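Local coordinates for protein B-agarase (Agarivorans gilvus, PDB 5Z6P) that hydrolyses agarose as a beta-agarase of glycoside hydrolase family 50, probably by cleaving its beta-galactosidic linkages, at residues 300-309 with 428-438; 445-455 with 498-508. All coordinates share one frame; numbering follows the deposited sequence.

Contact 1. Residues 300-309 with 428-438; sequences YFATGLDIIR and WGFTCLGNWTA
T431 is held by Y300, F301 and T303 through both its hydroxyl and its backbone. With OG1 set between backbone N and carbonyl carbon (chi1 48°), the hydroxyl reaches in two directions: it donates to F301 O at 2.7 Å, in the carbonyl plane on a lone pair, and accepts a nearly straight bond (166°) from T303 N at 2.9 Å. The Y300 hydroxyl donates to T431 O at 2.6 Å, from above the carbonyl plane. T303 O receives weak bonds from T431 N and C432 N, while T303 OG1 turns mainly to N755 of helix 745-762.

Further along, backbone bonds run from G434 N to L305 O and from A438 N to I308 O. I307 N points almost straight at N435 O, 2.9 Å away. N435 N meets D306 OD1 at 3.0 Å on the anti side of the carboxylate, and a water bridges L305 N and C432 O.

Apolar side chains also meet across the contact. L305 CD2 lies 3.6 Å from F430 CZ, the two side chains crossing at about a right angle. I307 CD1 touches W436 CE3 at 3.6 Å, and I308 CD1 touches L433 CB. Separately, the R309 guanidinium packs one face on W436 CB, its NH2 hydrogen-bonded to N312.

Scattered backbone bonds, supplemented by the T431 hydroxyl, the D306 carboxylate and a water, thus stitch 428-438 along strand 299-305 and the loop after it without regular strand pairing.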
loop_
_atom_site.group_PDB
_atom_site.type_symbol
_atom_site.label_atom_id
_atom_site.label_comp_id
_atom_site.label_asym_id
_atom_site.label_seq_id
_atom_site.Cartn_x
_atom_site.Cartn_y
_atom_site.Cartn_z
ATOM N N TYR A 300 -6.079 -4.952 -25.210
ATOM C CA TYR A 300 -5.765 -3.889 -24.274
ATOM C C TYR A 300 -5.107 -4.425 -23.006
ATOM O O TYR A 300 -5.468 -5.468 -22.477
ATOM C CB TYR A 300 -7.041 -3.093 -23.957
ATOM C CG TYR A 300 -6.879 -1.899 -23.025
ATOM C CD1 TYR A 300 -6.553 -0.642 -23.520
ATOM C CD2 TYR A 300 -7.089 -2.027 -21.652
ATOM C CE1 TYR A 300 -6.417 0.453 -22.677
ATOM C CE2 TYR A 300 -6.961 -0.932 -20.797
ATOM C CZ TYR A 300 -6.625 0.308 -21.322
ATOM O OH TYR A 300 -6.506 1.389 -20.499
ATOM N N PHE A 301 -4.102 -3.697 -22.552
ATOM C CA PHE A 301 -3.428 -3.975 -21.312
ATOM C C PHE A 301 -3.345 -2.629 -20.565
ATOM O O PHE A 301 -2.950 -1.615 -21.137
ATOM C CB PHE A 301 -2.058 -4.592 -21.571
ATOM C CG PHE A 301 -1.365 -5.105 -20.330
ATOM C CD1 PHE A 301 -1.577 -6.404 -19.882
ATOM C CD2 PHE A 301 -0.475 -4.293 -19.628
ATOM C CE1 PHE A 301 -0.934 -6.885 -18.756
ATOM C CE2 PHE A 301 0.174 -4.756 -18.497
ATOM C CZ PHE A 301 -0.046 -6.054 -18.059
ATOM N N ALA A 302 -3.754 -2.615 -19.302
ATOM C CA ALA A 302 -3.936 -1.344 -18.575
ATOM C C ALA A 302 -2.724 -0.935 -17.748
ATOM O O ALA A 302 -2.400 -1.585 -16.770
ATOM C CB ALA A 302 -5.169 -1.423 -17.669
ATOM N N THR A 303 -2.066 0.156 -18.131
ATOM C CA THR A 303 -0.982 0.695 -17.310
ATOM C C THR A 303 -1.262 2.162 -17.009
ATOM O O THR A 303 -1.723 2.903 -17.876
ATOM C CB THR A 303 0.414 0.553 -17.987
ATOM O OG1 THR A 303 0.398 1.186 -19.275
ATOM C CG2 THR A 303 0.786 -0.927 -18.151
ATOM N N GLY A 304 -0.994 2.572 -15.776
ATOM C CA GLY A 304 -1.299 3.929 -15.352
ATOM C C GLY A 304 -1.076 4.150 -13.874
ATOM O O GLY A 304 -0.645 3.242 -13.175
ATOM N N LEU A 305 -1.393 5.353 -13.407
ATOM C CA LEU A 305 -1.111 5.767 -12.037
ATOM C C LEU A 305 -2.389 6.052 -11.251
ATOM O O LEU A 305 -3.390 6.478 -11.807
ATOM C CB LEU A 305 -0.233 7.021 -12.030
ATOM C CG LEU A 305 0.948 7.058 -13.013
ATOM C CD1 LEU A 305 1.677 8.400 -12.929
ATOM C CD2 LEU A 305 1.905 5.909 -12.758
ATOM N N ASP A 306 -2.334 5.793 -9.957
ATOM C CA ASP A 306 -3.424 6.101 -9.062
ATOM C C ASP A 306 -3.334 7.537 -8.532
ATOM O O ASP A 306 -2.282 8.165 -8.600
ATOM C CB ASP A 306 -3.430 5.129 -7.889
ATOM C CG ASP A 306 -3.638 3.699 -8.318
ATOM O OD1 ASP A 306 -4.379 3.439 -9.295
ATOM O OD2 ASP A 306 -3.024 2.843 -7.665
ATOM N N ILE A 307 -4.447 8.021 -7.990
ATOM C CA ILE A 307 -4.536 9.322 -7.330
ATOM C C ILE A 307 -4.164 10.456 -8.291
ATOM O O ILE A 307 -3.155 11.114 -8.132
ATOM C CB ILE A 307 -3.644 9.384 -6.082
ATOM C CG1 ILE A 307 -3.812 8.122 -5.231
ATOM C CG2 ILE A 307 -3.954 10.648 -5.265
ATOM C CD1 ILE A 307 -5.103 8.078 -4.420
ATOM N N ILE A 308 -4.995 10.671 -9.300
ATOM C CA ILE A 308 -4.801 11.785 -10.204
ATOM C C ILE A 308 -5.781 12.891 -9.798
ATOM O O ILE A 308 -6.820 13.106 -10.401
ATOM C CB ILE A 308 -4.960 11.339 -11.660
ATOM C CG1 ILE A 308 -4.003 10.160 -11.900
ATOM C CG2 ILE A 308 -4.638 12.490 -12.608
ATOM C CD1 ILE A 308 -4.215 9.424 -13.156
ATOM N N ARG A 309 -5.392 13.585 -8.739
ATOM C CA ARG A 309 -6.236 14.545 -8.050
ATOM C C ARG A 309 -5.354 15.252 -7.026
ATOM O O ARG A 309 -4.208 14.829 -6.808
ATOM C CB ARG A 309 -7.421 13.852 -7.374
ATOM C CG ARG A 309 -7.025 12.909 -6.243
ATOM C CD ARG A 309 -8.243 12.203 -5.641
ATOM N NE ARG A 309 -7.938 11.558 -4.369
ATOM C CZ ARG A 309 -8.766 10.725 -3.741
ATOM N NH1 ARG A 309 -9.952 10.449 -4.274
ATOM N NH2 ARG A 309 -8.415 10.172 -2.591
ATOM N N TRP A 428 4.309 9.202 -21.934
ATOM C CA TRP A 428 4.997 8.158 -21.187
ATOM C C TRP A 428 4.544 6.746 -21.591
ATOM O O TRP A 428 5.183 5.751 -21.240
ATOM C CB TRP A 428 4.773 8.366 -19.684
ATOM C CG TRP A 428 5.219 9.718 -19.193
ATOM C CD1 TRP A 428 5.924 10.669 -19.900
ATOM C CD2 TRP A 428 5.001 10.271 -17.892
ATOM N NE1 TRP A 428 6.152 11.773 -19.109
ATOM C CE2 TRP A 428 5.595 11.558 -17.873
ATOM C CE3 TRP A 428 4.358 9.810 -16.735
ATOM C CZ2 TRP A 428 5.571 12.379 -16.749
ATOM C CZ3 TRP A 428 4.329 10.633 -15.620
ATOM C CH2 TRP A 428 4.934 11.904 -15.632
ATOM N N GLY A 429 3.437 6.670 -22.320
ATOM C CA GLY A 429 2.940 5.403 -22.825
ATOM C C GLY A 429 1.828 4.729 -22.032
ATOM O O GLY A 429 1.358 3.661 -22.417
ATOM N N PHE A 430 1.400 5.337 -20.924
ATOM C CA PHE A 430 0.375 4.705 -20.102
ATOM C C PHE A 430 -0.907 4.644 -20.887
ATOM O O PHE A 430 -1.199 5.555 -21.644
ATOM C CB PHE A 430 0.155 5.455 -18.789
ATOM C CG PHE A 430 1.235 5.237 -17.784
ATOM C CD1 PHE A 430 1.510 3.964 -17.306
ATOM C CD2 PHE A 430 1.990 6.307 -17.318
ATOM C CE1 PHE A 430 2.502 3.769 -16.376
ATOM C CE2 PHE A 430 2.984 6.111 -16.384
ATOM C CZ PHE A 430 3.250 4.844 -15.921
ATOM N N THR A 431 -1.655 3.557 -20.721
ATOM C CA THR A 431 -2.890 3.364 -21.463
ATOM C C THR A 431 -4.136 3.773 -20.691
ATOM O O THR A 431 -5.261 3.617 -21.189
ATOM C CB THR A 431 -3.053 1.889 -21.891
ATOM O OG1 THR A 431 -2.800 1.035 -20.772
ATOM C CG2 THR A 431 -2.064 1.557 -23.025
ATOM N N CYS A 432 -3.938 4.276 -19.475
ATOM C CA CYS A 432 -5.056 4.765 -18.679
ATOM C C CYS A 432 -4.648 5.715 -17.583
ATOM O O CYS A 432 -3.478 5.856 -17.260
ATOM C CB CYS A 432 -5.820 3.608 -18.021
ATOM S SG CYS A 432 -4.952 2.892 -16.605
ATOM N N LEU A 433 -5.673 6.338 -17.019
ATOM C CA LEU A 433 -5.639 6.988 -15.731
ATOM C C LEU A 433 -6.205 5.980 -14.734
ATOM O O LEU A 433 -7.258 5.385 -14.988
ATOM C CB LEU A 433 -6.475 8.273 -15.747
ATOM C CG LEU A 433 -6.179 9.275 -16.878
ATOM C CD1 LEU A 433 -7.163 10.439 -16.862
ATOM C CD2 LEU A 433 -4.768 9.773 -16.760
ATOM N N GLY A 434 -5.511 5.790 -13.614
ATOM C CA GLY A 434 -5.835 4.755 -12.659
ATOM C C GLY A 434 -6.928 5.093 -11.664
ATOM O O GLY A 434 -7.766 5.940 -11.923
ATOM N N ASN A 435 -6.921 4.418 -10.521
ATOM C CA ASN A 435 -7.988 4.626 -9.555
ATOM C C ASN A 435 -7.866 5.962 -8.865
ATOM O O ASN A 435 -6.766 6.486 -8.715
ATOM C CB ASN A 435 -8.021 3.527 -8.513
ATOM C CG ASN A 435 -9.391 3.385 -7.895
ATOM O OD1 ASN A 435 -10.385 3.769 -8.509
ATOM N ND2 ASN A 435 -9.455 2.851 -6.693
ATOM N N TRP A 436 -9.010 6.495 -8.445
ATOM C CA TRP A 436 -9.086 7.788 -7.790
ATOM C C TRP A 436 -8.564 8.888 -8.711
ATOM O O TRP A 436 -7.757 9.731 -8.305
ATOM C CB TRP A 436 -8.321 7.746 -6.457
ATOM C CG TRP A 436 -8.897 6.704 -5.490
ATOM C CD1 TRP A 436 -10.163 6.686 -4.968
ATOM C CD2 TRP A 436 -8.234 5.551 -4.963
ATOM N NE1 TRP A 436 -10.326 5.594 -4.140
ATOM C CE2 TRP A 436 -9.154 4.879 -4.120
ATOM C CE3 TRP A 436 -6.944 5.015 -5.112
ATOM C CZ2 TRP A 436 -8.827 3.705 -3.426
ATOM C CZ3 TRP A 436 -6.618 3.849 -4.423
ATOM C CH2 TRP A 436 -7.558 3.203 -3.593
ATOM N N THR A 437 -9.007 8.835 -9.964
ATOM C CA THR A 437 -8.835 9.925 -10.905
ATOM C C THR A 437 -9.979 10.926 -10.698
ATOM O O THR A 437 -11.135 10.518 -10.610
ATOM C CB THR A 437 -8.822 9.413 -12.358
ATOM O OG1 THR A 437 -7.617 8.680 -12.610
ATOM C CG2 THR A 437 -8.904 10.567 -13.333
ATOM N N ALA A 438 -9.661 12.217 -10.597
ATOM C CA ALA A 438 -10.693 13.252 -10.437
ATOM C C ALA A 438 -11.689 13.191 -11.582
ATOM O O ALA A 438 -11.301 13.058 -12.725
ATOM C CB ALA A 438 -10.077 14.633 -10.356
HETATM O O HOH W 1 -2.117 7.320 -15.375
#

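Contact 2. Residues 445-455 with 498-508; sequences QRIPFFANGWI and TPWCVGIFIDN
Strands 449-453 and 501-506 are parallel neighbours in what is probably the (beta/alpha)8 barrel known from family 50 enzymes; the short strand axes lie 4.5 Å apart at 24°. Six backbone bonds join the segments, from F449 N to W500 O at one end to D507 N to G453 O at the other. F449 brackets C501, whereas A451 brackets I504, so two residues advance opposite three: a beta bulge at V502 and G503, where V502 has helix-like backbone angles.

On the side bearing F449, A451 and C501, the F449 ring turns a face to C501 CA, 4.0 Å from its centroid. Its CG lies between the backbone N and the carbonyl carbon (chi1 66°), which folds the ring over C501, and T498 CG2 meets its edge. C501 SG lies obliquely to the ring and packs 3.7 Å from A451 CB.

The bulge brings V502 CB over a face of the F450 ring, 3.8 Å from the centroid. The F450 and F505 rings are near parallel but slid apart, with F450 CD2 3.6 Å from F505 CE2. R619 makes a cation-pi contact with F505, and H713 meets F450 edge-to-face.

At the strand starts, one face of the W500 indole lies against Q445 CA, 3.8 Å from the centroid of the five-membered ring, and its edge against P448. At the other end, I455 N bonds D507 OD1 at 3.0 Å in a nearly straight line (176°), on the syn side; D507 OD2 also bonds Y598. Next in sequence, N508 packs its CB on W454 CH2 and gives OD1 to R619, consistent with the Asn-Glu motif that ends this strand in clan GH-A hydrolases. Backbone bonds fix the strand register, and the D507 carboxylate extends the pairing past the strand ends.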
loop_
_atom_site.group_PDB
_atom_site.type_symbol
_atom_site.label_atom_id
_atom_site.label_comp_id
_atom_site.label_asym_id
_atom_site.label_seq_id
_atom_site.Cartn_x
_atom_site.Cartn_y
_atom_site.Cartn_z
ATOM N N GLN A 445 -11.570 12.311 -23.259
ATOM C CA GLN A 445 -11.605 11.726 -24.601
ATOM C C GLN A 445 -10.240 11.652 -25.304
ATOM O O GLN A 445 -10.145 11.827 -26.506
ATOM C CB GLN A 445 -12.603 12.500 -25.472
ATOM C CG GLN A 445 -13.931 12.759 -24.750
ATOM C CD GLN A 445 -15.132 12.744 -25.668
ATOM O OE1 GLN A 445 -15.127 13.358 -26.725
ATOM N NE2 GLN A 445 -16.176 12.028 -25.259
ATOM N N ARG A 446 -9.193 11.373 -24.544
ATOM C CA ARG A 446 -7.876 11.153 -25.115
ATOM C C ARG A 446 -7.212 9.921 -24.483
ATOM O O ARG A 446 -6.358 9.278 -25.089
ATOM C CB ARG A 446 -6.997 12.388 -24.922
ATOM C CG ARG A 446 -7.418 13.632 -25.706
ATOM C CD ARG A 446 -6.593 14.860 -25.258
ATOM N NE ARG A 446 -5.164 14.635 -25.427
ATOM C CZ ARG A 446 -4.215 15.196 -24.685
ATOM N NH1 ARG A 446 -4.526 16.018 -23.690
ATOM N NH2 ARG A 446 -2.946 14.916 -24.927
ATOM N N ILE A 447 -7.619 9.596 -23.259
ATOM C CA ILE A 447 -7.054 8.461 -22.539
ATOM C C ILE A 447 -8.108 7.784 -21.655
ATOM O O ILE A 447 -8.855 8.467 -20.972
ATOM C CB ILE A 447 -5.837 8.906 -21.677
ATOM C CG1 ILE A 447 -5.191 7.703 -20.992
ATOM C CG2 ILE A 447 -6.237 10.002 -20.673
ATOM C CD1 ILE A 447 -3.775 7.959 -20.497
ATOM N N PRO A 448 -8.191 6.436 -21.697
ATOM C CA PRO A 448 -9.151 5.713 -20.852
ATOM C C PRO A 448 -8.877 5.933 -19.363
ATOM O O PRO A 448 -7.763 6.290 -18.984
ATOM C CB PRO A 448 -8.931 4.257 -21.228
ATOM C CG PRO A 448 -8.303 4.305 -22.612
ATOM C CD PRO A 448 -7.460 5.531 -22.600
ATOM N N PHE A 449 -9.889 5.730 -18.532
ATOM C CA PHE A 449 -9.734 5.919 -17.099
ATOM C C PHE A 449 -10.493 4.829 -16.326
ATOM O O PHE A 449 -11.344 4.153 -16.889
ATOM C CB PHE A 449 -10.229 7.306 -16.689
ATOM C CG PHE A 449 -11.705 7.492 -16.882
ATOM C CD1 PHE A 449 -12.215 7.906 -18.099
ATOM C CD2 PHE A 449 -12.588 7.243 -15.847
ATOM C CE1 PHE A 449 -13.578 8.056 -18.277
ATOM C CE2 PHE A 449 -13.938 7.380 -16.030
ATOM C CZ PHE A 449 -14.436 7.781 -17.244
ATOM N N PHE A 450 -10.166 4.667 -15.051
ATOM C CA PHE A 450 -10.881 3.751 -14.183
ATOM C C PHE A 450 -11.723 4.567 -13.189
ATOM O O PHE A 450 -11.263 5.565 -12.669
ATOM C CB PHE A 450 -9.905 2.826 -13.458
ATOM C CG PHE A 450 -9.312 1.743 -14.340
ATOM C CD1 PHE A 450 -8.384 2.040 -15.333
ATOM C CD2 PHE A 450 -9.678 0.420 -14.161
ATOM C CE1 PHE A 450 -7.854 1.026 -16.131
ATOM C CE2 PHE A 450 -9.146 -0.600 -14.956
ATOM C CZ PHE A 450 -8.232 -0.298 -15.937
ATOM N N ALA A 451 -12.966 4.155 -12.961
ATOM C CA ALA A 451 -13.862 4.851 -12.034
ATOM C C ALA A 451 -13.904 4.119 -10.689
ATOM O O ALA A 451 -13.539 2.947 -10.606
ATOM C CB ALA A 451 -15.267 4.961 -12.617
ATOM N N ASN A 452 -14.338 4.817 -9.646
ATOM C CA ASN A 452 -14.394 4.254 -8.305
ATOM C C ASN A 452 -15.576 4.803 -7.514
ATOM O O ASN A 452 -16.010 5.932 -7.736
ATOM C CB ASN A 452 -13.119 4.555 -7.545
ATOM C CG ASN A 452 -13.072 5.987 -7.055
ATOM O OD1 ASN A 452 -12.670 6.888 -7.789
ATOM N ND2 ASN A 452 -13.518 6.209 -5.828
ATOM N N GLY A 453 -16.068 3.999 -6.584
ATOM C CA GLY A 453 -17.069 4.440 -5.647
ATOM C C GLY A 453 -16.844 3.745 -4.325
ATOM O O GLY A 453 -16.250 2.677 -4.277
ATOM N N TRP A 454 -17.314 4.370 -3.255
ATOM C CA TRP A 454 -17.319 3.790 -1.909
ATOM C C TRP A 454 -18.745 3.545 -1.464
ATOM O O TRP A 454 -19.582 4.421 -1.623
ATOM C CB TRP A 454 -16.681 4.722 -0.885
ATOM C CG TRP A 454 -15.285 5.166 -1.168
ATOM C CD1 TRP A 454 -14.898 6.312 -1.796
ATOM C CD2 TRP A 454 -14.093 4.485 -0.790
ATOM N NE1 TRP A 454 -13.520 6.385 -1.840
ATOM C CE2 TRP A 454 -13.005 5.271 -1.232
ATOM C CE3 TRP A 454 -13.835 3.298 -0.105
ATOM C CZ2 TRP A 454 -11.684 4.894 -1.021
ATOM C CZ3 TRP A 454 -12.515 2.922 0.097
ATOM C CH2 TRP A 454 -11.459 3.720 -0.360
ATOM N N ILE A 455 -19.015 2.409 -0.846
ATOM C CA ILE A 455 -20.340 2.193 -0.286
ATOM C C ILE A 455 -20.327 2.478 1.211
ATOM O O ILE A 455 -19.717 1.759 1.973
ATOM C CB ILE A 455 -20.859 0.759 -0.546
ATOM C CG1 ILE A 455 -20.816 0.451 -2.051
ATOM C CG2 ILE A 455 -22.285 0.622 -0.006
ATOM C CD1 ILE A 455 -21.225 -0.962 -2.387
ATOM N N THR A 498 -19.747 6.761 -20.512
ATOM C CA THR A 498 -18.712 6.856 -21.553
ATOM C C THR A 498 -17.922 5.554 -21.746
ATOM O O THR A 498 -17.534 4.898 -20.793
ATOM C CB THR A 498 -17.700 8.025 -21.280
ATOM O OG1 THR A 498 -16.821 8.162 -22.405
ATOM C CG2 THR A 498 -16.865 7.788 -20.033
ATOM N N PRO A 499 -17.671 5.179 -23.008
ATOM C CA PRO A 499 -16.858 3.996 -23.295
ATOM C C PRO A 499 -15.397 4.170 -22.878
ATOM O O PRO A 499 -14.683 3.183 -22.797
ATOM C CB PRO A 499 -16.977 3.846 -24.812
ATOM C CG PRO A 499 -17.262 5.224 -25.275
ATOM C CD PRO A 499 -18.151 5.827 -24.237
ATOM N N TRP A 500 -14.979 5.402 -22.607
ATOM C CA TRP A 500 -13.623 5.674 -22.127
ATOM C C TRP A 500 -13.382 5.166 -20.701
ATOM O O TRP A 500 -12.243 5.112 -20.244
ATOM C CB TRP A 500 -13.323 7.180 -22.173
ATOM C CG TRP A 500 -13.102 7.736 -23.557
ATOM C CD1 TRP A 500 -14.022 8.359 -24.344
ATOM C CD2 TRP A 500 -11.882 7.724 -24.299
ATOM N NE1 TRP A 500 -13.450 8.737 -25.533
ATOM C CE2 TRP A 500 -12.135 8.360 -25.530
ATOM C CE3 TRP A 500 -10.600 7.237 -24.047
ATOM C CZ2 TRP A 500 -11.147 8.522 -26.508
ATOM C CZ3 TRP A 500 -9.621 7.397 -25.020
ATOM C CH2 TRP A 500 -9.900 8.041 -26.232
ATOM N N CYS A 501 -14.452 4.819 -19.988
ATOM C CA CYS A 501 -14.300 4.237 -18.658
ATOM C C CYS A 501 -14.020 2.758 -18.766
ATOM O O CYS A 501 -14.892 2.004 -19.158
ATOM C CB CYS A 501 -15.547 4.446 -17.791
ATOM S SG CYS A 501 -15.353 3.702 -16.147
ATOM N N VAL A 502 -12.819 2.341 -18.397
ATOM C CA VAL A 502 -12.434 0.946 -18.545
ATOM C C VAL A 502 -13.234 0.045 -17.613
ATOM O O VAL A 502 -13.687 -1.028 -18.008
ATOM C CB VAL A 502 -10.934 0.726 -18.270
ATOM C CG1 VAL A 502 -10.615 -0.739 -18.385
ATOM C CG2 VAL A 502 -10.088 1.529 -19.264
ATOM N N GLY A 503 -13.401 0.503 -16.375
ATOM C CA GLY A 503 -14.120 -0.261 -15.380
ATOM C C GLY A 503 -14.259 0.488 -14.070
ATOM O O GLY A 503 -13.698 1.556 -13.892
ATOM N N ILE A 504 -15.011 -0.107 -13.148
ATOM C CA ILE A 504 -15.355 0.526 -11.888
ATOM C C ILE A 504 -14.896 -0.303 -10.700
ATOM O O ILE A 504 -15.290 -1.456 -10.561
ATOM C CB ILE A 504 -16.874 0.737 -11.782
ATOM C CG1 ILE A 504 -17.395 1.459 -13.037
ATOM C CG2 ILE A 504 -17.219 1.483 -10.483
ATOM C CD1 ILE A 504 -18.831 1.167 -13.345
ATOM N N PHE A 505 -14.038 0.273 -9.865
ATOM C CA PHE A 505 -13.680 -0.352 -8.599
ATOM C C PHE A 505 -14.722 0.060 -7.577
ATOM O O PHE A 505 -15.112 1.218 -7.537
ATOM C CB PHE A 505 -12.296 0.084 -8.078
ATOM C CG PHE A 505 -11.143 -0.282 -8.957
ATOM C CD1 PHE A 505 -10.632 -1.565 -8.953
ATOM C CD2 PHE A 505 -10.524 0.675 -9.733
ATOM C CE1 PHE A 505 -9.544 -1.895 -9.747
ATOM C CE2 PHE A 505 -9.438 0.341 -10.532
ATOM C CZ PHE A 505 -8.964 -0.944 -10.539
ATOM N N ILE A 506 -15.157 -0.872 -6.747
ATOM C CA ILE A 506 -16.010 -0.521 -5.622
ATOM C C ILE A 506 -15.333 -0.912 -4.329
ATOM O O ILE A 506 -14.931 -2.047 -4.161
ATOM C CB ILE A 506 -17.404 -1.190 -5.686
ATOM C CG1 ILE A 506 -18.182 -0.714 -6.906
ATOM C CG2 ILE A 506 -18.189 -0.879 -4.409
ATOM C CD1 ILE A 506 -18.535 0.759 -6.882
ATOM N N ASP A 507 -15.196 0.063 -3.430
ATOM C CA ASP A 507 -14.556 -0.134 -2.140
ATOM C C ASP A 507 -13.080 -0.464 -2.322
ATOM O O ASP A 507 -12.586 -0.482 -3.441
ATOM C CB ASP A 507 -15.282 -1.229 -1.337
ATOM C CG ASP A 507 -16.673 -0.786 -0.880
ATOM O OD1 ASP A 507 -16.830 0.392 -0.545
ATOM O OD2 ASP A 507 -17.601 -1.611 -0.876
ATOM N N ASN A 508 -12.392 -0.741 -1.222
ATOM C CA ASN A 508 -10.940 -0.857 -1.231
ATOM C C ASN A 508 -10.423 -1.462 0.069
ATOM O O ASN A 508 -10.786 -1.011 1.152
ATOM C CB ASN A 508 -10.303 0.527 -1.468
ATOM C CG ASN A 508 -8.779 0.493 -1.498
ATOM O OD1 ASN A 508 -8.172 -0.011 -2.436
ATOM N ND2 ASN A 508 -8.158 1.078 -0.488
HETATM O O HOH W 2 -16.373 10.695 -22.851
HETATM O O HOH W 3 -18.542 -1.042 1.741
HETATM O O HOH W 4 -16.252 1.676 1.886
#

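From the N terminus, the chain passes the beta-rich region containing the carbohydrate-binding-like domain before reaching strand 299-305. Contact 1 closes a long excursion of 118 residues, bringing the stretch after helix 413-428 back beside that strand. Contact 2 follows in series, neither nested nor crossed, and closes a shorter loop of 42 residues that includes helix 478-495. Their centres are 10 Å apart, and L433 probably joins them, with its N bonded to P448 O and its O to F450 N. Segment 428-438 therefore lies between strands 299-305 and 449-453, so the two contacts together connect four successive wall elements of the probable barrel.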